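Local coordinates for protein 2,3-dehydroadipyl-CoA hydratase (Escherichia coli, PDB 4FZW) that catalyses the reversible hydration of 2,3-dehydroadipyl-CoA to 3-hydroxyadipyl-CoA in the bacterial breakdown of phenylacetate, at residues 5-10 and 35-40; 13-18 and 52-57; 39-44 and 89-94. All blocks are in the same frame, centred on the assembly; numbering follows the deposited sequence.

Contact 1 (5-10 and 35-40); sequences SELIVS and MQLVNE
Leu7 sets its CG anti to the backbone N (chi1 -176°), while Glu40 sets its CG anti to the carbonyl carbon and bends at chi2 (-61°), turning its CD toward the strand rather than straight on from the helix. The two meet where strand 7-12, an edge strand, within this chain, of the crotonase-fold sheet, runs beside helix 31-46. The axes of 7-10 and 35-40 run 15° apart and approach to 10.1 Å. Leu7 and Val9 both direct their side chains at the helix, with Ile8 between them pointing the other way, the alternation of a strand that shows one face to a helix. The Leu7 methyl CD2 does most of the touching. It lies 3.7 Å from CG of Gln36 and 3.8 Å from CG of Glu40, one helical turn further on, and its other apolar neighbour is CD1 of Leu37 at 4.4 Å. The side chains of Leu7 and Glu40 run antiparallel alongside one another; CG of the glutamate lies against the leucine and its carboxylate continues to Val9. No hydrogen bond crosses between the segments; the interaction is van der Waals contact with an acid at its partly exposed border. Leu37 turns inward to Leu18 and Leu91, and Gln36 also touches Ser3 and Met4 at the start of the chain. Within the helix, a weak hydrogen bond of 3.1 Å joins Gln36 NE2 to Glu40 OE2, the same carboxylate oxygen that faces Val9 CG2.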
ATOM      1  N   SER B   5     -27.758   5.531  31.722  1.00 53.19           N
ATOM      2  CA  SER B   5     -28.122   6.895  32.081  1.00 55.36           C
ATOM      3  C   SER B   5     -27.122   7.792  31.398  1.00 54.49           C
ATOM      4  O   SER B   5     -27.505   8.859  30.906  1.00 49.60           O
ATOM      5  CB  SER B   5     -28.132   7.164  33.593  1.00 51.82           C
ATOM      6  OG  SER B   5     -28.571   8.525  33.811  1.00 54.53           O
ATOM      7  N   GLU B   6     -25.876   7.317  31.308  1.00 54.71           N
ATOM      8  CA  GLU B   6     -24.779   8.099  30.744  1.00 53.60           C
ATOM      9  C   GLU B   6     -24.837   8.294  29.214  1.00 52.11           C
ATOM     10  O   GLU B   6     -24.027   9.025  28.665  1.00 49.56           O
ATOM     11  CB  GLU B   6     -23.434   7.493  31.156  1.00 50.27           C
ATOM     12  N   LEU B   7     -25.801   7.677  28.530  1.00 48.42           N
ATOM     13  CA  LEU B   7     -25.898   7.797  27.070  1.00 43.82           C
ATOM     14  C   LEU B   7     -27.336   7.832  26.628  1.00 45.79           C
ATOM     15  O   LEU B   7     -27.966   6.800  26.480  1.00 44.10           O
ATOM     16  CB  LEU B   7     -25.209   6.620  26.370  1.00 47.43           C
ATOM     17  CG  LEU B   7     -25.189   6.717  24.842  1.00 41.00           C
ATOM     18  CD1 LEU B   7     -24.415   7.958  24.409  1.00 39.61           C
ATOM     19  CD2 LEU B   7     -24.583   5.474  24.202  1.00 39.42           C
ATOM     20  N   ILE B   8     -27.858   9.029  26.401  1.00 46.17           N
ATOM     21  CA  ILE B   8     -29.264   9.153  26.066  1.00 39.96           C
ATOM     22  C   ILE B   8     -29.519   8.830  24.610  1.00 43.26           C
ATOM     23  O   ILE B   8     -28.946   9.432  23.713  1.00 44.55           O
ATOM     24  CB  ILE B   8     -29.852  10.525  26.426  1.00 46.18           C
ATOM     25  CG1 ILE B   8     -29.409  10.957  27.835  1.00 49.03           C
ATOM     26  CG2 ILE B   8     -31.388  10.500  26.290  1.00 37.73           C
ATOM     27  CD1 ILE B   8     -29.948  10.098  28.976  1.00 51.35           C
ATOM     28  N   VAL B   9     -30.378   7.850  24.388  1.00 40.66           N
ATOM     29  CA  VAL B   9     -30.690   7.423  23.046  1.00 37.83           C
ATOM     30  C   VAL B   9     -31.965   8.111  22.630  1.00 39.25           C
ATOM     31  O   VAL B   9     -32.956   8.077  23.342  1.00 36.87           O
ATOM     32  CB  VAL B   9     -30.836   5.884  22.980  1.00 43.21           C
ATOM     33  CG1 VAL B   9     -31.166   5.424  21.562  1.00 33.07           C
ATOM     34  CG2 VAL B   9     -29.563   5.232  23.513  1.00 39.49           C
ATOM     35  N   SER B  10     -31.938   8.757  21.474  1.00 41.82           N
ATOM     36  CA  SER B  10     -33.118   9.471  21.012  1.00 48.79           C
ATOM     37  C   SER B  10     -33.224   9.378  19.499  1.00 47.08           C
ATOM     38  O   SER B  10     -32.289   8.983  18.824  1.00 42.06           O
ATOM     39  CB  SER B  10     -33.156  10.936  21.522  1.00 38.03           C
ATOM     40  OG  SER B  10     -32.511  11.834  20.652  1.00 43.43           O
ATOM     41  N   MET B  35     -18.537   0.925  25.572  1.00 43.79           N
ATOM     42  CA  MET B  35     -19.211  -0.333  25.204  1.00 48.66           C
ATOM     43  C   MET B  35     -20.692  -0.113  24.878  1.00 47.55           C
ATOM     44  O   MET B  35     -21.220  -0.712  23.949  1.00 46.11           O
ATOM     45  CB  MET B  35     -19.046  -1.410  26.289  1.00 46.61           C
ATOM     46  CG  MET B  35     -19.905  -2.663  26.075  1.00 54.76           C
ATOM     47  SD  MET B  35     -19.309  -3.876  24.840  1.00 68.39           S
ATOM     48  CE  MET B  35     -17.915  -4.589  25.722  1.00 55.29           C
ATOM     49  N   GLN B  36     -21.346   0.762  25.637  1.00 43.54           N
ATOM     50  CA  GLN B  36     -22.720   1.162  25.351  1.00 46.98           C
ATOM     51  C   GLN B  36     -22.847   1.722  23.935  1.00 47.22           C
ATOM     52  O   GLN B  36     -23.681   1.254  23.154  1.00 45.95           O
ATOM     53  CB  GLN B  36     -23.201   2.203  26.378  1.00 46.97           C
ATOM     54  CG  GLN B  36     -24.691   2.490  26.331  1.00 49.32           C
ATOM     55  CD  GLN B  36     -25.522   1.229  26.515  1.00 73.09           C
ATOM     56  OE1 GLN B  36     -25.384   0.522  27.509  1.00 84.09           O
ATOM     57  NE2 GLN B  36     -26.392   0.950  25.561  1.00 78.00           N
ATOM     58  N   LEU B  37     -22.021   2.729  23.631  1.00 44.33           N
ATOM     59  CA  LEU B  37     -21.932   3.335  22.306  1.00 43.31           C
ATOM     60  C   LEU B  37     -21.789   2.288  21.199  1.00 45.77           C
ATOM     61  O   LEU B  37     -22.487   2.345  20.178  1.00 47.71           O
ATOM     62  CB  LEU B  37     -20.752   4.313  22.263  1.00 47.35           C
ATOM     63  CG  LEU B  37     -20.578   5.214  21.042  1.00 43.57           C
ATOM     64  CD1 LEU B  37     -21.700   6.219  20.991  1.00 43.92           C
ATOM     65  CD2 LEU B  37     -19.230   5.915  21.078  1.00 48.40           C
ATOM     66  N   VAL B  38     -20.887   1.330  21.396  1.00 43.42           N
ATOM     67  CA  VAL B  38     -20.739   0.248  20.436  1.00 42.90           C
ATOM     68  C   VAL B  38     -22.042  -0.532  20.247  1.00 42.27           C
ATOM     69  O   VAL B  38     -22.388  -0.916  19.128  1.00 43.94           O
ATOM     70  CB  VAL B  38     -19.610  -0.751  20.840  1.00 42.05           C
ATOM     71  CG1 VAL B  38     -19.735  -2.065  20.076  1.00 35.59           C
ATOM     72  CG2 VAL B  38     -18.240  -0.125  20.643  1.00 39.84           C
ATOM     73  N   ASN B  39     -22.763  -0.789  21.330  1.00 38.49           N
ATOM     74  CA  ASN B  39     -23.960  -1.618  21.202  1.00 42.41           C
ATOM     75  C   ASN B  39     -25.058  -0.870  20.481  1.00 40.22           C
ATOM     76  O   ASN B  39     -25.780  -1.455  19.675  1.00 37.90           O
ATOM     77  CB  ASN B  39     -24.446  -2.180  22.552  1.00 39.41           C
ATOM     78  CG  ASN B  39     -23.463  -3.167  23.158  1.00 44.32           C
ATOM     79  OD1 ASN B  39     -22.737  -3.847  22.441  1.00 44.93           O
ATOM     80  ND2 ASN B  39     -23.427  -3.236  24.481  1.00 45.32           N
ATOM     81  N   GLU B  40     -25.161   0.427  20.771  1.00 42.25           N
ATOM     82  CA  GLU B  40     -26.134   1.303  20.128  1.00 41.06           C
ATOM     83  C   GLU B  40     -25.932   1.341  18.604  1.00 42.33           C
ATOM     84  O   GLU B  40     -26.869   1.097  17.831  1.00 42.88           O
ATOM     85  CB  GLU B  40     -26.042   2.724  20.707  1.00 44.82           C
ATOM     86  CG  GLU B  40     -26.468   2.895  22.171  1.00 45.11           C
ATOM     87  CD  GLU B  40     -27.915   2.521  22.415  1.00 47.42           C
ATOM     88  OE1 GLU B  40     -28.698   2.382  21.444  1.00 42.06           O
ATOM     89  OE2 GLU B  40     -28.263   2.361  23.601  1.00 49.44           O
TER

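Contact 2 (13-18 and 52-57); sequences QRVLLL and VCVITG
Leu16 gives its N-H to Val52 O (2.9 Å) and receives the N-H of Val54 on its own O (2.8 Å), bonding to the residues before and after its register partner Cys53. Leu18 repeats the pattern, its N on Val54 O and its O taking the N-H of Thr56, while Val52 N reaches back to Arg14 O. The same oxygens receive CA-H...O contacts, such as Val15 CA on Val52 O. Side chains alternate across the sheet. On the face of Val15, Leu17, Val52 and Val54, CG1 of Val15 meets CG2 of Val54 at 3.9 Å, and Leu17 brings its CD1 to CG1 of the same valine. On the other face, Leu18 CG, anti to the carbonyl carbon (chi1 -56°), lies 3.9 Å from Cys53 SG, and Leu18 CD1 3.7 Å from it. Helix 186-197 covers the first face through Ala194, and helix 31-46 the second through Leu37, Leu41 and Ala44. At the ends, Arg14 bonds to Ser51 OG and Thr48 O, and Thr56 OG1 to Ala101 O on the next strand. Strands 15-20 and 52-56, parallel and joined through helix 31-46, form a beta-alpha-beta crossover in the sheet of the crotonase fold.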
ATOM      1  N   GLN B  13     -37.073  10.422  13.171  1.00 73.35           N
ATOM      2  CA  GLN B  13     -37.224   9.747  11.889  1.00 77.91           C
ATOM      3  C   GLN B  13     -36.162   8.666  11.669  1.00 71.01           C
ATOM      4  O   GLN B  13     -36.051   7.714  12.450  1.00 72.11           O
ATOM      5  CB  GLN B  13     -37.173  10.766  10.749  1.00 20.00           C
ATOM      6  CG  GLN B  13     -38.337  11.740  10.731  1.00 20.00           C
ATOM      7  CD  GLN B  13     -39.676  11.048  10.586  1.00 20.00           C
ATOM      8  OE1 GLN B  13     -39.807  10.088   9.826  1.00 20.00           O
ATOM      9  NE2 GLN B  13     -40.676  11.531  11.317  1.00 20.00           N
ATOM     10  N   ARG B  14     -35.400   8.807  10.593  1.00 66.01           N
ATOM     11  CA  ARG B  14     -34.368   7.850  10.252  1.00 59.02           C
ATOM     12  C   ARG B  14     -33.007   8.326  10.759  1.00 53.58           C
ATOM     13  O   ARG B  14     -31.968   7.814  10.352  1.00 50.75           O
ATOM     14  CB  ARG B  14     -34.332   7.691   8.735  1.00 50.81           C
ATOM     15  CG  ARG B  14     -35.729   7.692   8.119  1.00 49.70           C
ATOM     16  CD  ARG B  14     -35.688   7.228   6.686  1.00 51.40           C
ATOM     17  NE  ARG B  14     -34.763   6.103   6.561  1.00 61.29           N
ATOM     18  CZ  ARG B  14     -35.088   4.832   6.778  1.00 55.52           C
ATOM     19  NH1 ARG B  14     -36.335   4.511   7.111  1.00 56.22           N
ATOM     20  NH2 ARG B  14     -34.168   3.883   6.649  1.00 56.11           N
ATOM     21  N   VAL B  15     -33.016   9.318  11.642  1.00 51.00           N
ATOM     22  CA  VAL B  15     -31.781   9.767  12.285  1.00 49.04           C
ATOM     23  C   VAL B  15     -31.780   9.405  13.753  1.00 46.07           C
ATOM     24  O   VAL B  15     -32.734   9.698  14.471  1.00 52.88           O
ATOM     25  CB  VAL B  15     -31.520  11.294  12.119  1.00 40.67           C
ATOM     26  CG1 VAL B  15     -30.206  11.652  12.730  1.00 36.29           C
ATOM     27  CG2 VAL B  15     -31.527  11.674  10.641  1.00 40.55           C
ATOM     28  N   LEU B  16     -30.711   8.749  14.183  1.00 42.89           N
ATOM     29  CA  LEU B  16     -30.543   8.359  15.572  1.00 44.21           C
ATOM     30  C   LEU B  16     -29.599   9.345  16.272  1.00 43.66           C
ATOM     31  O   LEU B  16     -28.600   9.785  15.701  1.00 40.88           O
ATOM     32  CB  LEU B  16     -30.009   6.924  15.651  1.00 39.00           C
ATOM     33  CG  LEU B  16     -29.745   6.338  17.040  1.00 44.59           C
ATOM     34  CD1 LEU B  16     -31.051   6.082  17.788  1.00 36.96           C
ATOM     35  CD2 LEU B  16     -28.914   5.046  16.909  1.00 48.13           C
ATOM     36  N   LEU B  17     -29.939   9.709  17.504  1.00 45.67           N
ATOM     37  CA  LEU B  17     -29.122  10.637  18.280  1.00 39.36           C
ATOM     38  C   LEU B  17     -28.599  10.020  19.575  1.00 40.05           C
ATOM     39  O   LEU B  17     -29.361   9.512  20.408  1.00 40.40           O
ATOM     40  CB  LEU B  17     -29.892  11.915  18.597  1.00 37.52           C
ATOM     41  CG  LEU B  17     -29.119  13.035  19.322  1.00 42.70           C
ATOM     42  CD1 LEU B  17     -27.871  13.482  18.534  1.00 36.23           C
ATOM     43  CD2 LEU B  17     -30.021  14.240  19.610  1.00 41.39           C
ATOM     44  N   LEU B  18     -27.284  10.080  19.732  1.00 35.92           N
ATOM     45  CA  LEU B  18     -26.622   9.562  20.909  1.00 35.57           C
ATOM     46  C   LEU B  18     -25.931  10.713  21.620  1.00 43.48           C
ATOM     47  O   LEU B  18     -24.995  11.322  21.080  1.00 42.33           O
ATOM     48  CB  LEU B  18     -25.623   8.465  20.528  1.00 36.97           C
ATOM     49  CG  LEU B  18     -26.238   7.302  19.734  1.00 36.72           C
ATOM     50  CD1 LEU B  18     -25.182   6.311  19.277  1.00 42.52           C
ATOM     51  CD2 LEU B  18     -27.340   6.593  20.546  1.00 31.25           C
ATOM     52  N   VAL B  52     -28.966   7.460   9.395  1.00 46.14           N
ATOM     53  CA  VAL B  52     -27.845   8.271   9.884  1.00 43.01           C
ATOM     54  C   VAL B  52     -27.824   8.284  11.418  1.00 41.45           C
ATOM     55  O   VAL B  52     -28.872   8.174  12.074  1.00 43.38           O
ATOM     56  CB  VAL B  52     -27.946   9.743   9.399  1.00 40.79           C
ATOM     57  CG1 VAL B  52     -26.717  10.531   9.839  1.00 34.88           C
ATOM     58  CG2 VAL B  52     -28.125   9.813   7.874  1.00 38.74           C
ATOM     59  N   CYS B  53     -26.627   8.421  11.981  1.00 34.09           N
ATOM     60  CA  CYS B  53     -26.485   8.697  13.401  1.00 36.88           C
ATOM     61  C   CYS B  53     -25.848  10.096  13.600  1.00 41.84           C
ATOM     62  O   CYS B  53     -25.165  10.620  12.705  1.00 39.04           O
ATOM     63  CB  CYS B  53     -25.688   7.587  14.092  1.00 34.19           C
ATOM     64  SG  CYS B  53     -25.511   7.701  15.896  1.00 40.06           S
ATOM     65  N   VAL B  54     -26.133  10.703  14.752  1.00 30.96           N
ATOM     66  CA  VAL B  54     -25.498  11.936  15.174  1.00 34.13           C
ATOM     67  C   VAL B  54     -24.991  11.631  16.576  1.00 37.74           C
ATOM     68  O   VAL B  54     -25.709  11.000  17.368  1.00 35.71           O
ATOM     69  CB  VAL B  54     -26.511  13.118  15.243  1.00 35.69           C
ATOM     70  CG1 VAL B  54     -25.924  14.323  15.976  1.00 33.40           C
ATOM     71  CG2 VAL B  54     -26.989  13.499  13.863  1.00 31.81           C
ATOM     72  N   ILE B  55     -23.776  12.079  16.893  1.00 38.41           N
ATOM     73  CA  ILE B  55     -23.188  11.857  18.220  1.00 38.49           C
ATOM     74  C   ILE B  55     -22.825  13.199  18.867  1.00 35.62           C
ATOM     75  O   ILE B  55     -22.101  14.000  18.292  1.00 36.66           O
ATOM     76  CB  ILE B  55     -21.927  10.937  18.141  1.00 34.91           C
ATOM     77  CG1 ILE B  55     -22.322   9.491  17.816  1.00 38.87           C
ATOM     78  CG2 ILE B  55     -21.134  10.965  19.435  1.00 34.01           C
ATOM     79  CD1 ILE B  55     -21.152   8.464  17.984  1.00 40.88           C
ATOM     80  N   THR B  56     -23.301  13.430  20.078  1.00 36.12           N
ATOM     81  CA  THR B  56     -23.057  14.718  20.711  1.00 40.58           C
ATOM     82  C   THR B  56     -22.917  14.643  22.217  1.00 42.19           C
ATOM     83  O   THR B  56     -23.315  13.655  22.845  1.00 40.67           O
ATOM     84  CB  THR B  56     -24.176  15.740  20.391  1.00 41.08           C
ATOM     85  OG1 THR B  56     -23.730  17.049  20.736  1.00 43.48           O
ATOM     86  CG2 THR B  56     -25.435  15.445  21.187  1.00 39.92           C
ATOM     87  N   GLY B  57     -22.347  15.698  22.793  1.00 36.82           N
ATOM     88  CA  GLY B  57     -22.267  15.799  24.234  1.00 39.11           C
ATOM     89  C   GLY B  57     -23.190  16.901  24.716  1.00 41.93           C
ATOM     90  O   GLY B  57     -24.390  16.905  24.392  1.00 39.36           O
TER

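Contact 3 (39-44 and 89-94); sequences NELEAA and ARLQAF
Leu41 and Phe94 form the close-packed, buried half of this contact: the leucine methyl CD2 sits over the centre of the phenyl face, 4.1 Å from the ring centroid and 7° off its normal, a CH-pi contact. The two side chains cross at about a right angle, with Leu41 CB 3.7 Å from Phe94 CD1 and Ala44 CB near CE1. The other Leu41 methyl, CD1, meets CD2 of Leu91 at 3.9 Å. In the crotonase fold helix 31-46 packs on the sheet, Leu41 on Leu18 and Ala44 on Leu16, and segment 89-94 covers its flank, the Phe94 ring reaching in toward Cys53. The partly exposed side is polar. Glu42, extended beyond CG, meets Arg90 side-on in a two-pronged salt bridge, NE to OE2 at 2.9 Å and NH2 to OE1 at 3.0 Å. Both oxygens are approached from the syn side but somewhat out of the carboxylate plane, and lie close to the guanidinium plane, the two planes being 18° apart. An alanine at Arg90 would probably leave the Glu42 carboxylate without its counter-charge and freer to turn. A water modelled between Glu42 OE2 and Arg90 O probably bridges them, though it stands doubtfully close to OE2.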
ATOM      1  N   ASN B  39     -22.763  -0.789  21.330  1.00 38.49           N
ATOM      2  CA  ASN B  39     -23.960  -1.618  21.202  1.00 42.41           C
ATOM      3  C   ASN B  39     -25.058  -0.870  20.481  1.00 40.22           C
ATOM      4  O   ASN B  39     -25.780  -1.455  19.675  1.00 37.90           O
ATOM      5  CB  ASN B  39     -24.446  -2.180  22.552  1.00 39.41           C
ATOM      6  CG  ASN B  39     -23.463  -3.167  23.158  1.00 44.32           C
ATOM      7  OD1 ASN B  39     -22.737  -3.847  22.441  1.00 44.93           O
ATOM      8  ND2 ASN B  39     -23.427  -3.236  24.481  1.00 45.32           N
ATOM      9  N   GLU B  40     -25.161   0.427  20.771  1.00 42.25           N
ATOM     10  CA  GLU B  40     -26.134   1.303  20.128  1.00 41.06           C
ATOM     11  C   GLU B  40     -25.932   1.341  18.604  1.00 42.33           C
ATOM     12  O   GLU B  40     -26.869   1.097  17.831  1.00 42.88           O
ATOM     13  CB  GLU B  40     -26.042   2.724  20.707  1.00 44.82           C
ATOM     14  CG  GLU B  40     -26.468   2.895  22.171  1.00 45.11           C
ATOM     15  CD  GLU B  40     -27.915   2.521  22.415  1.00 47.42           C
ATOM     16  OE1 GLU B  40     -28.698   2.382  21.444  1.00 42.06           O
ATOM     17  OE2 GLU B  40     -28.263   2.361  23.601  1.00 49.44           O
ATOM     18  N   LEU B  41     -24.709   1.644  18.173  1.00 39.36           N
ATOM     19  CA  LEU B  41     -24.398   1.705  16.745  1.00 41.32           C
ATOM     20  C   LEU B  41     -24.504   0.360  16.040  1.00 44.33           C
ATOM     21  O   LEU B  41     -24.953   0.292  14.896  1.00 45.91           O
ATOM     22  CB  LEU B  41     -22.996   2.264  16.528  1.00 41.59           C
ATOM     23  CG  LEU B  41     -22.751   3.695  16.961  1.00 42.70           C
ATOM     24  CD1 LEU B  41     -21.285   4.024  16.758  1.00 40.29           C
ATOM     25  CD2 LEU B  41     -23.679   4.665  16.197  1.00 39.05           C
ATOM     26  N   GLU B  42     -24.069  -0.711  16.699  1.00 42.75           N
ATOM     27  CA  GLU B  42     -24.257  -2.033  16.111  1.00 42.54           C
ATOM     28  C   GLU B  42     -25.753  -2.317  15.944  1.00 45.63           C
ATOM     29  O   GLU B  42     -26.199  -2.657  14.845  1.00 46.91           O
ATOM     30  CB  GLU B  42     -23.469  -3.120  16.859  1.00 42.96           C
ATOM     31  CG  GLU B  42     -21.949  -2.997  16.559  1.00 45.89           C
ATOM     32  CD  GLU B  42     -21.065  -4.025  17.241  1.00 46.98           C
ATOM     33  OE1 GLU B  42     -21.542  -4.764  18.132  1.00 48.82           O
ATOM     34  OE2 GLU B  42     -19.870  -4.071  16.885  1.00 42.93           O
ATOM     35  N   ALA B  43     -26.543  -2.093  16.991  1.00 43.43           N
ATOM     36  CA  ALA B  43     -27.996  -2.263  16.871  1.00 41.59           C
ATOM     37  C   ALA B  43     -28.583  -1.417  15.742  1.00 43.84           C
ATOM     38  O   ALA B  43     -29.411  -1.896  14.975  1.00 44.29           O
ATOM     39  CB  ALA B  43     -28.698  -1.983  18.188  1.00 35.10           C
ATOM     40  N   ALA B  44     -28.136  -0.168  15.634  1.00 45.11           N
ATOM     41  CA  ALA B  44     -28.527   0.728  14.536  1.00 44.96           C
ATOM     42  C   ALA B  44     -28.065   0.263  13.146  1.00 45.51           C
ATOM     43  O   ALA B  44     -28.721   0.524  12.136  1.00 44.15           O
ATOM     44  CB  ALA B  44     -28.008   2.134  14.809  1.00 45.13           C
ATOM     45  N   ALA B  89     -12.548  -0.388  16.976  1.00 34.69           N
ATOM     46  CA  ALA B  89     -12.677  -0.931  15.613  1.00 37.34           C
ATOM     47  C   ALA B  89     -14.115  -1.295  15.310  1.00 37.91           C
ATOM     48  O   ALA B  89     -14.537  -1.252  14.162  1.00 37.98           O
ATOM     49  CB  ALA B  89     -11.762  -2.140  15.375  1.00 39.70           C
ATOM     50  N   ARG B  90     -14.876  -1.656  16.335  1.00 38.10           N
ATOM     51  CA  ARG B  90     -16.295  -1.913  16.107  1.00 40.92           C
ATOM     52  C   ARG B  90     -17.059  -0.618  15.848  1.00 37.85           C
ATOM     53  O   ARG B  90     -18.004  -0.618  15.065  1.00 39.96           O
ATOM     54  CB  ARG B  90     -16.925  -2.720  17.247  1.00 39.10           C
ATOM     55  CG  ARG B  90     -16.536  -4.192  17.227  1.00 36.27           C
ATOM     56  CD  ARG B  90     -16.674  -4.821  18.592  1.00 36.91           C
ATOM     57  NE  ARG B  90     -18.068  -5.081  18.923  1.00 39.23           N
ATOM     58  CZ  ARG B  90     -18.455  -5.802  19.965  1.00 41.26           C
ATOM     59  NH1 ARG B  90     -17.543  -6.343  20.767  1.00 33.85           N
ATOM     60  NH2 ARG B  90     -19.747  -5.978  20.199  1.00 37.67           N
ATOM     61  N   LEU B  91     -16.653   0.477  16.495  1.00 35.51           N
ATOM     62  CA  LEU B  91     -17.243   1.811  16.225  1.00 41.16           C
ATOM     63  C   LEU B  91     -17.039   2.213  14.773  1.00 39.17           C
ATOM     64  O   LEU B  91     -17.980   2.625  14.094  1.00 36.90           O
ATOM     65  CB  LEU B  91     -16.640   2.913  17.110  1.00 37.79           C
ATOM     66  CG  LEU B  91     -16.798   2.905  18.627  1.00 39.40           C
ATOM     67  CD1 LEU B  91     -16.042   4.087  19.208  1.00 37.38           C
ATOM     68  CD2 LEU B  91     -18.263   2.942  19.019  1.00 44.80           C
ATOM     69  N   GLN B  92     -15.793   2.083  14.318  1.00 40.28           N
ATOM     70  CA  GLN B  92     -15.408   2.421  12.959  1.00 38.64           C
ATOM     71  C   GLN B  92     -16.064   1.539  11.904  1.00 41.55           C
ATOM     72  O   GLN B  92     -16.133   1.911  10.747  1.00 45.32           O
ATOM     73  CB  GLN B  92     -13.890   2.330  12.806  1.00 38.41           C
ATOM     74  CG  GLN B  92     -13.462   2.082  11.370  1.00 44.86           C
ATOM     75  CD  GLN B  92     -11.980   2.160  11.190  1.00 54.04           C
ATOM     76  OE1 GLN B  92     -11.440   3.228  10.853  1.00 50.88           O
ATOM     77  NE2 GLN B  92     -11.294   1.024  11.404  1.00 43.16           N
ATOM     78  N   ALA B  93     -16.543   0.367  12.302  1.00 41.36           N
ATOM     79  CA  ALA B  93     -17.138  -0.564  11.358  1.00 40.92           C
ATOM     80  C   ALA B  93     -18.614  -0.245  11.152  1.00 41.32           C
ATOM     81  O   ALA B  93     -19.278  -0.819  10.287  1.00 40.74           O
ATOM     82  CB  ALA B  93     -16.939  -2.010  11.837  1.00 37.94           C
ATOM     83  N   PHE B  94     -19.128   0.688  11.943  1.00 40.91           N
ATOM     84  CA  PHE B  94     -20.485   1.155  11.736  1.00 41.99           C
ATOM     85  C   PHE B  94     -20.611   1.557  10.269  1.00 45.17           C
ATOM     86  O   PHE B  94     -19.819   2.344   9.765  1.00 43.15           O
ATOM     87  CB  PHE B  94     -20.809   2.322  12.674  1.00 41.87           C
ATOM     88  CG  PHE B  94     -22.191   2.905  12.476  1.00 44.33           C
ATOM     89  CD1 PHE B  94     -23.324   2.186  12.827  1.00 44.23           C
ATOM     90  CD2 PHE B  94     -22.357   4.169  11.948  1.00 39.36           C
ATOM     91  CE1 PHE B  94     -24.598   2.717  12.650  1.00 42.66           C
ATOM     92  CE2 PHE B  94     -23.638   4.711  11.769  1.00 43.00           C
ATOM     93  CZ  PHE B  94     -24.759   3.980  12.125  1.00 41.72           C
TER
HETATM   94  O   HOH W   1     -19.599  -3.222  14.578  1.00 33.62           O

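Overall arrangement
Contact 2 is the core of the set, a ladder of backbone hydrogen bonds inside the sheet, whereas contacts 1 and 3 are partly buried and rest on side chains. Both of these use helix 31-46 and share Asn39 and Glu40: contact 1 turns the helix toward the edge strand 7-12 by van der Waals contact alone, a carboxylate lying against Val9, and contact 3 joins it to segment 89-94, adding a salt bridge at its border. The same helix links the two strands of contact 2 and lies on them, Leu41 CD2 3.6 Å from Cys53 SG and Leu37 against Ile55. Contact 1 meets contact 2 through the neighbouring strands 7-12 and 15-20, where Val9 touches Leu16.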